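Purine nucleosidase, (IunH-1) (Sulfolobus solfataricus, PDB 3T8J) is a nucleosidase-family protein of mixed alpha/beta fold that carries a bound sodium ion and assembles from four copies of the chain. Local coordinates at residues A[14-19]-A[305-310]; A[20-25]-A[52-57]; A[174-179]-A[257-262]; A[126-131]-A[169-174]; A[79-82]-A[87-90]. All coordinates share one frame; numbering follows the deposited sequence.

Contact 1 (A[14-19]-A[305-310]); sequences DVLSLY and YDLLNW. With NA (sodium ion), chain B.
A chi1 of 177° at Leu307 extends its branch away from the backbone N and across to helix 12-23, while Leu16, with a chi1 of -156°, swings its own fork round to meet it. The two leucines cross obliquely, CD2 of Leu307 lying 3.6 Å from CD1 of Leu16 and nearly as close to the branch carbon of that residue. The other methyl, Leu307 CD1, rests 3.6 Å from Tyr19 O and 4.0 Å from Tyr19 CB, so one leucine fork straddles two positions a helical turn apart. Just past the end of its helix, Trp310 brings the CZ3 atom of its indole obliquely to Tyr19, 4.2 Å from CB. The Tyr19 ring itself runs on past this region, with Val15 CG1 over one face near the rim and its hydroxyl bonded to Ala50 O. At the start of the same helical segment the character changes completely. Asp14 OD1 binds the sodium ion at 2.3 Å; Asp9, Ile121, Ser122 and water 1 are further ligands of the metal. Asp14 OD2 lies 2.8 Å from water 1, which probably donates to it for part of the time. Within residues 14-19, the contact with the C-terminal helix is thus hydrocarbon packing, and metal chemistry is left to Asp14; a charged link follows one turn on, where Lys23 meets Asp306 in a salt bridge and Trp310 in a cation-pi contact.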
# COMPACT_ATOMS: atom_id res chain seq x y z
N ASP A 14 -21.87 11.85 -23.24
CA ASP A 14 -22.32 12.96 -22.36
C ASP A 14 -23.31 13.84 -23.13
O ASP A 14 -24.33 14.26 -22.60
CB ASP A 14 -21.14 13.84 -21.88
CG ASP A 14 -20.06 13.07 -21.16
OD1 ASP A 14 -20.09 13.06 -19.90
OD2 ASP A 14 -19.17 12.46 -21.84
N VAL A 15 -22.95 14.20 -24.37
CA VAL A 15 -23.86 14.95 -25.24
C VAL A 15 -25.19 14.23 -25.41
O VAL A 15 -26.27 14.82 -25.22
CB VAL A 15 -23.23 15.25 -26.61
CG1 VAL A 15 -24.28 15.93 -27.57
CG2 VAL A 15 -22.01 16.16 -26.42
N LEU A 16 -25.14 12.93 -25.71
CA LEU A 16 -26.39 12.19 -25.88
C LEU A 16 -27.22 12.09 -24.59
O LEU A 16 -28.44 12.14 -24.64
CB LEU A 16 -26.14 10.80 -26.46
CG LEU A 16 -27.33 10.19 -27.20
CD1 LEU A 16 -27.50 10.85 -28.57
CD2 LEU A 16 -27.17 8.69 -27.36
N SER A 17 -26.54 11.99 -23.46
CA SER A 17 -27.23 11.95 -22.15
C SER A 17 -27.95 13.29 -21.85
O SER A 17 -29.11 13.30 -21.38
CB SER A 17 -26.22 11.63 -21.04
OG SER A 17 -25.75 10.29 -21.16
N LEU A 18 -27.27 14.41 -22.09
CA LEU A 18 -27.88 15.73 -21.96
C LEU A 18 -29.15 15.78 -22.82
O LEU A 18 -30.22 16.21 -22.37
CB LEU A 18 -26.89 16.82 -22.39
CG LEU A 18 -27.45 18.23 -22.49
CD1 LEU A 18 -27.90 18.79 -21.15
CD2 LEU A 18 -26.40 19.15 -23.13
N TYR A 19 -29.02 15.34 -24.07
CA TYR A 19 -30.15 15.37 -24.99
C TYR A 19 -31.30 14.44 -24.54
O TYR A 19 -32.47 14.79 -24.72
CB TYR A 19 -29.71 15.07 -26.42
CG TYR A 19 -28.88 16.14 -27.09
CD1 TYR A 19 -28.66 17.39 -26.51
CD2 TYR A 19 -28.34 15.91 -28.34
CE1 TYR A 19 -27.91 18.38 -27.17
CE2 TYR A 19 -27.59 16.90 -29.00
CZ TYR A 19 -27.39 18.12 -28.42
OH TYR A 19 -26.64 19.08 -29.09
N TYR A 305 -34.05 5.40 -30.14
CA TYR A 305 -34.73 5.69 -31.42
C TYR A 305 -35.66 6.91 -31.32
O TYR A 305 -35.75 7.72 -32.26
CB TYR A 305 -35.49 4.47 -31.93
CG TYR A 305 -34.62 3.29 -32.31
CD1 TYR A 305 -33.53 3.44 -33.16
CD2 TYR A 305 -34.92 2.01 -31.85
CE1 TYR A 305 -32.73 2.34 -33.51
CE2 TYR A 305 -34.14 0.92 -32.20
CZ TYR A 305 -33.05 1.09 -33.04
OH TYR A 305 -32.28 0.01 -33.39
N ASP A 306 -36.36 7.02 -30.20
CA ASP A 306 -37.23 8.16 -29.94
C ASP A 306 -36.45 9.49 -29.95
O ASP A 306 -36.88 10.48 -30.55
CB ASP A 306 -37.92 7.95 -28.59
CG ASP A 306 -38.78 9.13 -28.17
OD1 ASP A 306 -39.87 9.34 -28.76
OD2 ASP A 306 -38.36 9.86 -27.23
N LEU A 307 -35.29 9.49 -29.29
CA LEU A 307 -34.41 10.65 -29.29
C LEU A 307 -33.96 11.03 -30.71
O LEU A 307 -33.94 12.20 -31.07
CB LEU A 307 -33.19 10.39 -28.40
CG LEU A 307 -32.13 11.48 -28.34
CD1 LEU A 307 -32.69 12.77 -27.75
CD2 LEU A 307 -30.92 11.04 -27.51
N LEU A 308 -33.61 10.03 -31.52
CA LEU A 308 -33.02 10.31 -32.84
C LEU A 308 -34.06 10.81 -33.85
O LEU A 308 -33.71 11.38 -34.89
CB LEU A 308 -32.28 9.08 -33.37
CG LEU A 308 -31.13 8.57 -32.50
CD1 LEU A 308 -30.38 7.44 -33.24
CD2 LEU A 308 -30.17 9.70 -32.13
N ASN A 309 -35.33 10.62 -33.53
CA ASN A 309 -36.42 11.17 -34.31
C ASN A 309 -36.86 12.59 -33.90
O ASN A 309 -37.80 13.13 -34.46
CB ASN A 309 -37.62 10.22 -34.23
CG ASN A 309 -37.49 9.06 -35.22
OD1 ASN A 309 -37.50 7.90 -34.82
ND2 ASN A 309 -37.35 9.38 -36.50
N TRP A 310 -36.17 13.20 -32.92
CA TRP A 310 -36.51 14.54 -32.42
C TRP A 310 -36.53 15.61 -33.52
O TRP A 310 -37.51 16.36 -33.69
CB TRP A 310 -35.48 14.89 -31.32
CG TRP A 310 -35.74 16.12 -30.49
CD1 TRP A 310 -36.85 16.94 -30.52
CD2 TRP A 310 -34.89 16.65 -29.46
NE1 TRP A 310 -36.72 17.95 -29.60
CE2 TRP A 310 -35.53 17.79 -28.93
CE3 TRP A 310 -33.64 16.28 -28.95
CZ2 TRP A 310 -34.97 18.56 -27.89
CZ3 TRP A 310 -33.08 17.04 -27.92
CH2 TRP A 310 -33.75 18.17 -27.40
NA NA B . -18.92 11.62 -18.55
O HOH W 1 -18.43 10.22 -20.38

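Contact 2 (A[20-25]-A[52-57]); sequences LLLKNN and EQVNRE
Leu22 meets Val54 and Arg56 in a small surface contact, part apolar and part methyl against guanidinium, where helix 12-23 and helix 40-53 both come to an end. Its chi1 of -64° sets CG opposite the carbonyl carbon, and the fork spreads between the two partners. Leu22 CD1 lies 3.8 Å from Val54 CG2, and Leu22 CD2 lies 3.8 Å from Arg56 NH1. The arginine chain bends at both chi2 and chi3, which brings NH1 of the guanidinium obliquely beside the leucine methyl; here the charged group acts through contact with hydrocarbon. Both helices belong to successive beta-alpha-beta crossovers, linking the parallel strands 3-8, 27-33 and 60-62, and both finish in the same way. Asn25 and Asn55, each with positive phi, are the C-prime residues of Schellman motifs, so the contact joins two matching helix ends. The 3.2 Å bond from Asn25 N to Leu22 O belongs to the first of them. A side chain reinforces that first end: Asn24 ND2 gives a 2.8 Å bond to Leu20 O, bent only modestly at the hydrogen (161°), meeting a lone pair in the carbonyl plane and lying close to its own amide plane. Beyond these segments, Ile58 also packs on Leu22, and Trp310 of the C-terminal tail touches Val54.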
# COMPACT_ATOMS: atom_id res chain seq x y z
N LEU A 20 -30.99 13.28 -23.97
CA LEU A 20 -32.02 12.36 -23.48
C LEU A 20 -32.85 13.07 -22.41
O LEU A 20 -34.08 12.98 -22.41
CB LEU A 20 -31.40 11.06 -22.95
CG LEU A 20 -32.25 9.80 -22.78
CD1 LEU A 20 -32.97 9.40 -24.06
CD2 LEU A 20 -31.41 8.63 -22.25
N LEU A 21 -32.17 13.78 -21.50
CA LEU A 21 -32.91 14.50 -20.45
C LEU A 21 -33.79 15.59 -21.08
O LEU A 21 -34.98 15.70 -20.78
CB LEU A 21 -31.96 15.13 -19.40
CG LEU A 21 -31.15 14.21 -18.50
CD1 LEU A 21 -30.15 15.05 -17.68
CD2 LEU A 21 -32.06 13.39 -17.57
N LEU A 22 -33.22 16.41 -21.96
CA LEU A 22 -33.95 17.54 -22.56
C LEU A 22 -35.10 17.13 -23.49
O LEU A 22 -36.20 17.74 -23.44
CB LEU A 22 -32.99 18.46 -23.32
CG LEU A 22 -31.93 19.18 -22.48
CD1 LEU A 22 -31.05 20.04 -23.40
CD2 LEU A 22 -32.54 20.05 -21.40
N LYS A 23 -34.86 16.12 -24.32
CA LYS A 23 -35.87 15.58 -25.23
C LYS A 23 -37.10 15.18 -24.44
O LYS A 23 -38.22 15.40 -24.91
CB LYS A 23 -35.32 14.33 -25.92
CG LYS A 23 -36.38 13.51 -26.66
CD LYS A 23 -36.74 14.19 -27.92
CE LYS A 23 -37.87 13.47 -28.72
NZ LYS A 23 -39.03 13.01 -27.90
N ASN A 24 -36.85 14.61 -23.27
CA ASN A 24 -37.90 14.06 -22.40
C ASN A 24 -38.46 15.00 -21.31
O ASN A 24 -39.11 14.55 -20.37
CB ASN A 24 -37.43 12.74 -21.82
CG ASN A 24 -37.38 11.63 -22.88
OD1 ASN A 24 -38.43 11.13 -23.33
ND2 ASN A 24 -36.17 11.27 -23.32
N ASN A 25 -38.23 16.30 -21.47
CA ASN A 25 -38.80 17.35 -20.60
C ASN A 25 -38.42 17.22 -19.11
O ASN A 25 -39.20 17.55 -18.21
CB ASN A 25 -40.32 17.44 -20.76
CG ASN A 25 -40.87 18.77 -20.29
OD1 ASN A 25 -40.30 19.81 -20.61
ND2 ASN A 25 -41.97 18.76 -19.53
N GLU A 52 -26.33 24.88 -27.71
CA GLU A 52 -26.73 25.69 -28.88
C GLU A 52 -27.54 24.93 -29.92
O GLU A 52 -28.45 25.51 -30.55
CB GLU A 52 -25.51 26.37 -29.54
CG GLU A 52 -24.88 27.46 -28.69
CD GLU A 52 -23.76 28.25 -29.38
OE1 GLU A 52 -23.26 27.84 -30.47
OE2 GLU A 52 -23.38 29.30 -28.81
N GLN A 53 -27.25 23.64 -30.11
CA GLN A 53 -27.94 22.85 -31.14
C GLN A 53 -29.40 22.62 -30.81
O GLN A 53 -30.20 22.30 -31.70
CB GLN A 53 -27.24 21.52 -31.43
CG GLN A 53 -25.71 21.62 -31.66
CD GLN A 53 -25.32 22.74 -32.59
OE1 GLN A 53 -25.74 22.80 -33.76
NE2 GLN A 53 -24.55 23.70 -32.07
N VAL A 54 -29.73 22.75 -29.52
CA VAL A 54 -31.10 22.56 -29.04
C VAL A 54 -31.68 23.84 -28.42
O VAL A 54 -32.66 23.78 -27.66
CB VAL A 54 -31.18 21.36 -28.07
CG1 VAL A 54 -30.88 20.06 -28.82
CG2 VAL A 54 -30.26 21.52 -26.85
N ASN A 55 -31.13 24.99 -28.79
CA ASN A 55 -31.66 26.30 -28.42
C ASN A 55 -31.80 26.60 -26.92
O ASN A 55 -32.70 27.35 -26.52
CB ASN A 55 -33.02 26.52 -29.11
CG ASN A 55 -32.95 26.34 -30.58
OD1 ASN A 55 -32.05 26.89 -31.26
ND2 ASN A 55 -33.88 25.56 -31.11
N ARG A 56 -30.90 26.07 -26.10
CA ARG A 56 -30.93 26.29 -24.65
C ARG A 56 -29.79 27.17 -24.18
O ARG A 56 -28.74 27.27 -24.85
CB ARG A 56 -30.92 24.95 -23.93
CG ARG A 56 -32.11 24.04 -24.22
CD ARG A 56 -33.48 24.69 -23.85
NE ARG A 56 -33.47 25.31 -22.52
CZ ARG A 56 -33.82 24.70 -21.38
NH1 ARG A 56 -34.29 23.46 -21.38
NH2 ARG A 56 -33.73 25.36 -20.23
N GLU A 57 -30.02 27.84 -23.05
CA GLU A 57 -29.04 28.75 -22.45
C GLU A 57 -28.76 28.33 -21.00
O GLU A 57 -28.47 29.17 -20.13
CB GLU A 57 -29.55 30.19 -22.54
CG GLU A 57 -29.73 30.62 -23.98
CD GLU A 57 -30.24 32.04 -24.17
OE1 GLU A 57 -30.19 32.87 -23.22
OE2 GLU A 57 -30.73 32.32 -25.29

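Contact 3 (A[174-179]-A[257-262]); sequences IVFNAG and RFVVID
Phe176 and Val259, which touch across this contact, are also tied together by one amide: Asn288 gives ND2 to Phe176 O and receives Val259 N on OD1. That double grip fixes the backbone of a helix end against the backbone of a strand, and the side chains pack between helix and strand. The Phe176 ring does most of the work. Its chi1 of -84° points it at strand 251-261, and a chi2 of 78° turns the ring so that CD1 and CD2 reach different residues. Ile261 CD1 sits over one ring face, offset toward the rim, 4.1 Å from Phe176 CD1, with the two side chains set at about a right angle. On the other side of the ring's attachment, Phe176 CD2 lies 4.2 Å from Val259 CB. Alternation along the strand explains the choice of partners, since Val259 and Ile261 direct their CB atoms toward the helix while Phe258 and Val260 direct theirs away. All three touching residues are buried. Helix 169-177 lies against the part of the mixed sheet where strands 289-295 and 251-261 run antiparallel: Ala289 packs on both Phe176 and Val259, Thr272 of strand 272-275 borders Val259 and Ile261, and Tyr131 of helix 125-133 covers Ile174 on the helix's far flank.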
# COMPACT_ATOMS: atom_id res chain seq x y z
N ILE A 174 -14.59 9.67 -1.30
CA ILE A 174 -15.34 10.69 -0.55
C ILE A 174 -16.85 10.60 -0.83
O ILE A 174 -17.68 10.60 0.09
CB ILE A 174 -14.81 12.11 -0.89
CG1 ILE A 174 -13.42 12.27 -0.28
CG2 ILE A 174 -15.76 13.21 -0.37
CD1 ILE A 174 -12.64 13.47 -0.93
N VAL A 175 -17.24 10.46 -2.08
CA VAL A 175 -18.64 10.42 -2.47
C VAL A 175 -19.34 9.16 -1.91
O VAL A 175 -20.46 9.26 -1.40
CB VAL A 175 -18.77 10.54 -4.00
CG1 VAL A 175 -20.15 10.13 -4.50
CG2 VAL A 175 -18.45 11.99 -4.40
N PHE A 176 -18.66 8.02 -2.02
CA PHE A 176 -19.24 6.75 -1.57
C PHE A 176 -19.30 6.64 -0.06
O PHE A 176 -20.06 5.79 0.43
CB PHE A 176 -18.55 5.54 -2.24
CG PHE A 176 -19.09 5.22 -3.59
CD1 PHE A 176 -18.72 5.98 -4.70
CD2 PHE A 176 -19.94 4.17 -3.79
CE1 PHE A 176 -19.22 5.69 -5.96
CE2 PHE A 176 -20.46 3.90 -5.04
CZ PHE A 176 -20.07 4.65 -6.14
N ASN A 177 -18.53 7.45 0.67
CA ASN A 177 -18.52 7.44 2.15
C ASN A 177 -19.42 8.52 2.76
O ASN A 177 -19.70 8.49 3.97
CB ASN A 177 -17.07 7.62 2.64
CG ASN A 177 -16.93 7.50 4.13
OD1 ASN A 177 -17.18 6.45 4.72
ND2 ASN A 177 -16.51 8.59 4.76
N ALA A 178 -19.90 9.46 1.95
CA ALA A 178 -20.60 10.67 2.45
C ALA A 178 -22.02 10.41 2.98
O ALA A 178 -22.49 11.16 3.84
CB ALA A 178 -20.66 11.74 1.36
N GLY A 179 -22.70 9.43 2.41
CA GLY A 179 -24.11 9.11 2.75
C GLY A 179 -25.16 9.51 1.72
O GLY A 179 -26.34 9.59 2.02
N ARG A 257 -25.52 -3.15 -2.00
CA ARG A 257 -24.28 -3.77 -1.55
C ARG A 257 -23.34 -2.74 -0.94
O ARG A 257 -23.62 -1.54 -1.01
CB ARG A 257 -23.66 -4.54 -2.72
CG ARG A 257 -24.37 -5.90 -2.85
CD ARG A 257 -24.02 -6.72 -4.04
NE ARG A 257 -24.77 -7.97 -4.06
CZ ARG A 257 -24.72 -8.88 -5.04
NH1 ARG A 257 -23.97 -8.69 -6.12
NH2 ARG A 257 -25.43 -9.99 -4.93
N PHE A 258 -22.23 -3.20 -0.35
CA PHE A 258 -21.23 -2.34 0.24
C PHE A 258 -20.03 -2.25 -0.72
O PHE A 258 -19.38 -3.27 -1.00
CB PHE A 258 -20.78 -2.83 1.63
CG PHE A 258 -19.67 -2.02 2.23
CD1 PHE A 258 -19.87 -0.70 2.58
CD2 PHE A 258 -18.43 -2.60 2.49
CE1 PHE A 258 -18.85 0.05 3.14
CE2 PHE A 258 -17.42 -1.86 3.05
CZ PHE A 258 -17.62 -0.54 3.36
N VAL A 259 -19.79 -1.04 -1.23
CA VAL A 259 -18.73 -0.78 -2.24
C VAL A 259 -17.57 -0.04 -1.58
O VAL A 259 -17.78 1.01 -0.95
CB VAL A 259 -19.26 0.07 -3.38
CG1 VAL A 259 -18.12 0.31 -4.42
CG2 VAL A 259 -20.48 -0.58 -4.06
N VAL A 260 -16.35 -0.58 -1.73
CA VAL A 260 -15.13 0.06 -1.28
C VAL A 260 -14.36 0.53 -2.52
O VAL A 260 -14.30 -0.23 -3.48
CB VAL A 260 -14.24 -0.88 -0.50
CG1 VAL A 260 -12.93 -0.20 -0.11
CG2 VAL A 260 -14.98 -1.31 0.81
N ILE A 261 -13.90 1.79 -2.49
CA ILE A 261 -13.08 2.33 -3.60
C ILE A 261 -11.62 2.18 -3.24
O ILE A 261 -11.16 2.64 -2.19
CB ILE A 261 -13.38 3.81 -3.80
CG1 ILE A 261 -14.88 4.09 -3.96
CG2 ILE A 261 -12.55 4.36 -4.99
CD1 ILE A 261 -15.53 3.39 -5.17
N ASP A 262 -10.85 1.58 -4.14
CA ASP A 262 -9.38 1.52 -3.99
C ASP A 262 -8.78 2.86 -4.45
O ASP A 262 -8.90 3.22 -5.64
CB ASP A 262 -8.79 0.36 -4.78
CG ASP A 262 -7.28 0.24 -4.60
OD1 ASP A 262 -6.55 1.25 -4.76
OD2 ASP A 262 -6.80 -0.90 -4.33

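Contact 4 (A[126-131]-A[169-174]); sequences NLALAY and PDAAKI
Ala128 and Ala171 meet methyl to methyl, their CB atoms 3.7 Å apart, where two helices cross in a buried contact. Small residues permit the close passage: the CA atoms of this pair are 5.2 Å apart, and the axes of segments 126-131 and 169-174 approach to 8.5 Å at an angle of 53°. The remaining apolar contacts belong to Ile174, one turn further along. Its chi1 of -70° places CG2 opposite the backbone N, and that methyl wedges between two residues of the other helix, 4.1 Å from Ala128 CB and 3.7 Å from Tyr131 CD2. It comes to the tyrosine ring obliquely. The polar groups named here find their partners beyond the two segments. Tyr131 OH is hydrogen-bonded to Lys66 NZ of the second subunit, and Asp170 forms a salt bridge with Lys70 while its other oxygen accepts from Asn263. Asn126 is held at both ends of its amide, receiving Ala64 N and giving to Asp7 and Ile33 O, which ties the first helix to strands 3-8 and 27-33 and to the loop after 60-62. Packing with the second subunit adds Leu129 on its own counterpart and Ile174 on Leu68 of that chain. Two helices following parallel strands 116-120 and 141-147, packed across one another beside the sheet, are what an alpha/beta fold built from beta-alpha-beta crossovers characteristically presents, here beside a subunit boundary.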
# COMPACT_ATOMS: atom_id res chain seq x y z
N ASN A 126 -15.91 17.15 -8.86
CA ASN A 126 -16.74 18.31 -8.52
C ASN A 126 -17.70 18.01 -7.38
O ASN A 126 -17.91 18.86 -6.50
CB ASN A 126 -17.55 18.82 -9.72
CG ASN A 126 -16.69 19.46 -10.76
OD1 ASN A 126 -15.67 20.04 -10.45
ND2 ASN A 126 -17.12 19.37 -12.03
N LEU A 127 -18.32 16.82 -7.41
CA LEU A 127 -19.26 16.46 -6.32
C LEU A 127 -18.51 16.32 -5.01
O LEU A 127 -19.03 16.71 -3.94
CB LEU A 127 -20.08 15.21 -6.67
CG LEU A 127 -21.14 14.78 -5.65
CD1 LEU A 127 -22.19 15.86 -5.51
CD2 LEU A 127 -21.79 13.46 -6.11
N ALA A 128 -17.32 15.72 -5.02
CA ALA A 128 -16.51 15.61 -3.82
C ALA A 128 -16.14 16.98 -3.26
O ALA A 128 -16.26 17.19 -2.06
CB ALA A 128 -15.23 14.78 -4.08
N LEU A 129 -15.68 17.90 -4.11
CA LEU A 129 -15.32 19.24 -3.65
C LEU A 129 -16.54 19.99 -3.06
O LEU A 129 -16.41 20.64 -2.03
CB LEU A 129 -14.64 20.04 -4.78
CG LEU A 129 -13.90 21.31 -4.36
CD1 LEU A 129 -13.05 21.11 -3.11
CD2 LEU A 129 -13.04 21.82 -5.51
N ALA A 130 -17.71 19.87 -3.70
CA ALA A 130 -18.92 20.48 -3.18
C ALA A 130 -19.23 19.91 -1.78
O ALA A 130 -19.57 20.67 -0.85
CB ALA A 130 -20.10 20.25 -4.15
N TYR A 131 -19.16 18.59 -1.63
CA TYR A 131 -19.42 17.93 -0.32
C TYR A 131 -18.44 18.44 0.74
O TYR A 131 -18.84 18.73 1.87
CB TYR A 131 -19.34 16.40 -0.42
CG TYR A 131 -19.33 15.73 0.92
CD1 TYR A 131 -20.50 15.62 1.64
CD2 TYR A 131 -18.14 15.31 1.51
CE1 TYR A 131 -20.48 15.07 2.92
CE2 TYR A 131 -18.11 14.76 2.76
CZ TYR A 131 -19.29 14.64 3.46
OH TYR A 131 -19.31 14.10 4.75
N PRO A 169 -9.91 8.50 -7.76
CA PRO A 169 -10.48 7.52 -6.81
C PRO A 169 -10.62 8.11 -5.43
O PRO A 169 -11.41 7.61 -4.62
CB PRO A 169 -9.48 6.37 -6.85
CG PRO A 169 -8.19 7.02 -7.22
CD PRO A 169 -8.53 8.17 -8.15
N ASP A 170 -9.87 9.18 -5.14
CA ASP A 170 -10.04 9.90 -3.87
C ASP A 170 -11.40 10.58 -3.82
O ASP A 170 -12.15 10.47 -2.84
CB ASP A 170 -8.86 10.86 -3.71
CG ASP A 170 -7.55 10.11 -3.71
OD1 ASP A 170 -7.28 9.39 -2.74
OD2 ASP A 170 -6.82 10.17 -4.73
N ALA A 171 -11.74 11.29 -4.89
CA ALA A 171 -13.07 11.89 -5.01
C ALA A 171 -14.16 10.81 -4.91
O ALA A 171 -15.17 11.03 -4.22
CB ALA A 171 -13.21 12.70 -6.35
N ALA A 172 -13.97 9.67 -5.56
CA ALA A 172 -14.97 8.59 -5.51
C ALA A 172 -15.13 8.09 -4.10
O ALA A 172 -16.24 7.85 -3.65
CB ALA A 172 -14.57 7.43 -6.46
N LYS A 173 -14.01 7.90 -3.40
CA LYS A 173 -14.08 7.39 -2.02
C LYS A 173 -14.85 8.37 -1.15
O LYS A 173 -15.72 7.95 -0.33
CB LYS A 173 -12.67 7.16 -1.46
CG LYS A 173 -12.64 6.41 -0.12
CD LYS A 173 -11.22 5.85 0.17
CE LYS A 173 -11.19 4.69 1.13
NZ LYS A 173 -11.62 3.35 0.59
N ILE A 174 -14.59 9.67 -1.30
CA ILE A 174 -15.34 10.69 -0.55
C ILE A 174 -16.85 10.60 -0.83
O ILE A 174 -17.68 10.60 0.09
CB ILE A 174 -14.81 12.11 -0.89
CG1 ILE A 174 -13.42 12.27 -0.28
CG2 ILE A 174 -15.76 13.21 -0.37
CD1 ILE A 174 -12.64 13.47 -0.93

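Contact 5 (A[79-82]-A[87-90]); sequences HGKG and VTVE
Val87 makes its approach to Gly82 through the backbone, its side chain turning away. Its carbonyl O lies 3.2 Å from Gly82 CA in a nearly straight CA-H...O contact, with an angle of 170° at the hydrogen. The bare CA of the glycine is what lets the oxygen come in so directly, since this O occupies the side from which a side chain would project. Thr88 follows and lies across from the same residue, the CA atoms of Gly82 and Thr88 being 4.5 Å apart. With chi1 at 54°, OG1 sits between the backbone N and the carbonyl carbon, leaving CG2 opposite the carbonyl carbon; this methyl rests 3.9 Å from Gly82 CA and 4.3 Å from Lys81 CG. The lysine contributes only the root of its chain, which then runs extended away from the threonine. The two segments come together around residues 83-86, a tight reversal without regular strand pairing within the long loop between helix 76-79 and helix 101-111. Inside it, Lys81 N is bonded to Asp86 OD1, and the backbone of His79 is bonded to that of Gly85. Next in sequence, Val89 faces helix 40-53, touching Asn46 and Trp49, and its O accepts a bond from Gln42 NE2. At the end of the segment Glu90 forms a salt bridge with Lys45 on that helix.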
# COMPACT_ATOMS: atom_id res chain seq x y z
N HIS A 79 -12.04 8.52 -27.90
CA HIS A 79 -13.20 9.39 -28.25
C HIS A 79 -12.93 10.37 -29.40
O HIS A 79 -13.84 11.08 -29.81
CB HIS A 79 -13.65 10.21 -27.03
CG HIS A 79 -14.02 9.38 -25.84
ND1 HIS A 79 -15.24 8.75 -25.72
CD2 HIS A 79 -13.31 9.05 -24.73
CE1 HIS A 79 -15.27 8.07 -24.58
NE2 HIS A 79 -14.11 8.23 -23.97
N GLY A 80 -11.70 10.42 -29.89
CA GLY A 80 -11.28 11.47 -30.84
C GLY A 80 -10.77 12.71 -30.13
O GLY A 80 -11.09 12.95 -28.97
N LYS A 81 -9.98 13.53 -30.83
CA LYS A 81 -9.44 14.75 -30.21
C LYS A 81 -10.53 15.65 -29.64
O LYS A 81 -10.32 16.31 -28.62
CB LYS A 81 -8.56 15.56 -31.19
CG LYS A 81 -7.81 16.73 -30.49
CD LYS A 81 -6.83 17.42 -31.44
CE LYS A 81 -6.09 18.60 -30.78
NZ LYS A 81 -4.88 18.16 -30.01
N GLY A 82 -11.68 15.70 -30.30
CA GLY A 82 -12.75 16.59 -29.89
C GLY A 82 -13.81 15.88 -29.06
O GLY A 82 -14.83 16.47 -28.73
N VAL A 87 -13.23 16.28 -34.98
CA VAL A 87 -13.76 17.65 -35.03
C VAL A 87 -13.73 18.27 -33.63
O VAL A 87 -14.06 17.61 -32.65
CB VAL A 87 -15.20 17.71 -35.58
CG1 VAL A 87 -16.15 17.00 -34.68
CG2 VAL A 87 -15.64 19.16 -35.79
N THR A 88 -13.30 19.53 -33.57
CA THR A 88 -13.21 20.31 -32.35
C THR A 88 -14.13 21.51 -32.49
O THR A 88 -13.78 22.54 -33.05
CB THR A 88 -11.78 20.75 -32.04
OG1 THR A 88 -11.23 21.44 -33.17
CG2 THR A 88 -10.89 19.53 -31.73
N VAL A 89 -15.34 21.37 -31.95
CA VAL A 89 -16.39 22.36 -32.11
C VAL A 89 -16.17 23.59 -31.25
O VAL A 89 -15.37 23.56 -30.31
CB VAL A 89 -17.81 21.79 -31.76
CG1 VAL A 89 -18.18 20.59 -32.63
CG2 VAL A 89 -17.93 21.43 -30.25
N GLU A 90 -16.89 24.65 -31.57
CA GLU A 90 -16.78 25.92 -30.86
C GLU A 90 -18.19 26.54 -30.85
O GLU A 90 -18.80 26.69 -31.91
CB GLU A 90 -15.76 26.86 -31.57
CG GLU A 90 -15.47 28.21 -30.88
CD GLU A 90 -14.78 28.12 -29.52
OE1 GLU A 90 -14.39 27.01 -29.09
OE2 GLU A 90 -14.64 29.19 -28.87

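How the contacts relate
Contacts 1, 3 and 4 are buried, whereas contact 2 lies at the surface and contact 5 is only partly covered. Helix 12-23 serves both contacts 1 and 2, whose centres are about 9 Å apart; helix 169-177 likewise serves contacts 3 and 4, which share Ile174 and are joined by a probable hydrogen bond from Lys173 to Ile261 O. The two pairs lie far apart in space, contacts 1 and 3 on opposite sides of the chain's centre. The buried contacts rely on aliphatic and aromatic packing, contact 2 mixes methyls with a guanidinium, and contact 5 rests on a backbone CA-H...O contact with a threonine methyl beside it. All the others fall within the loop that contact 1 closes.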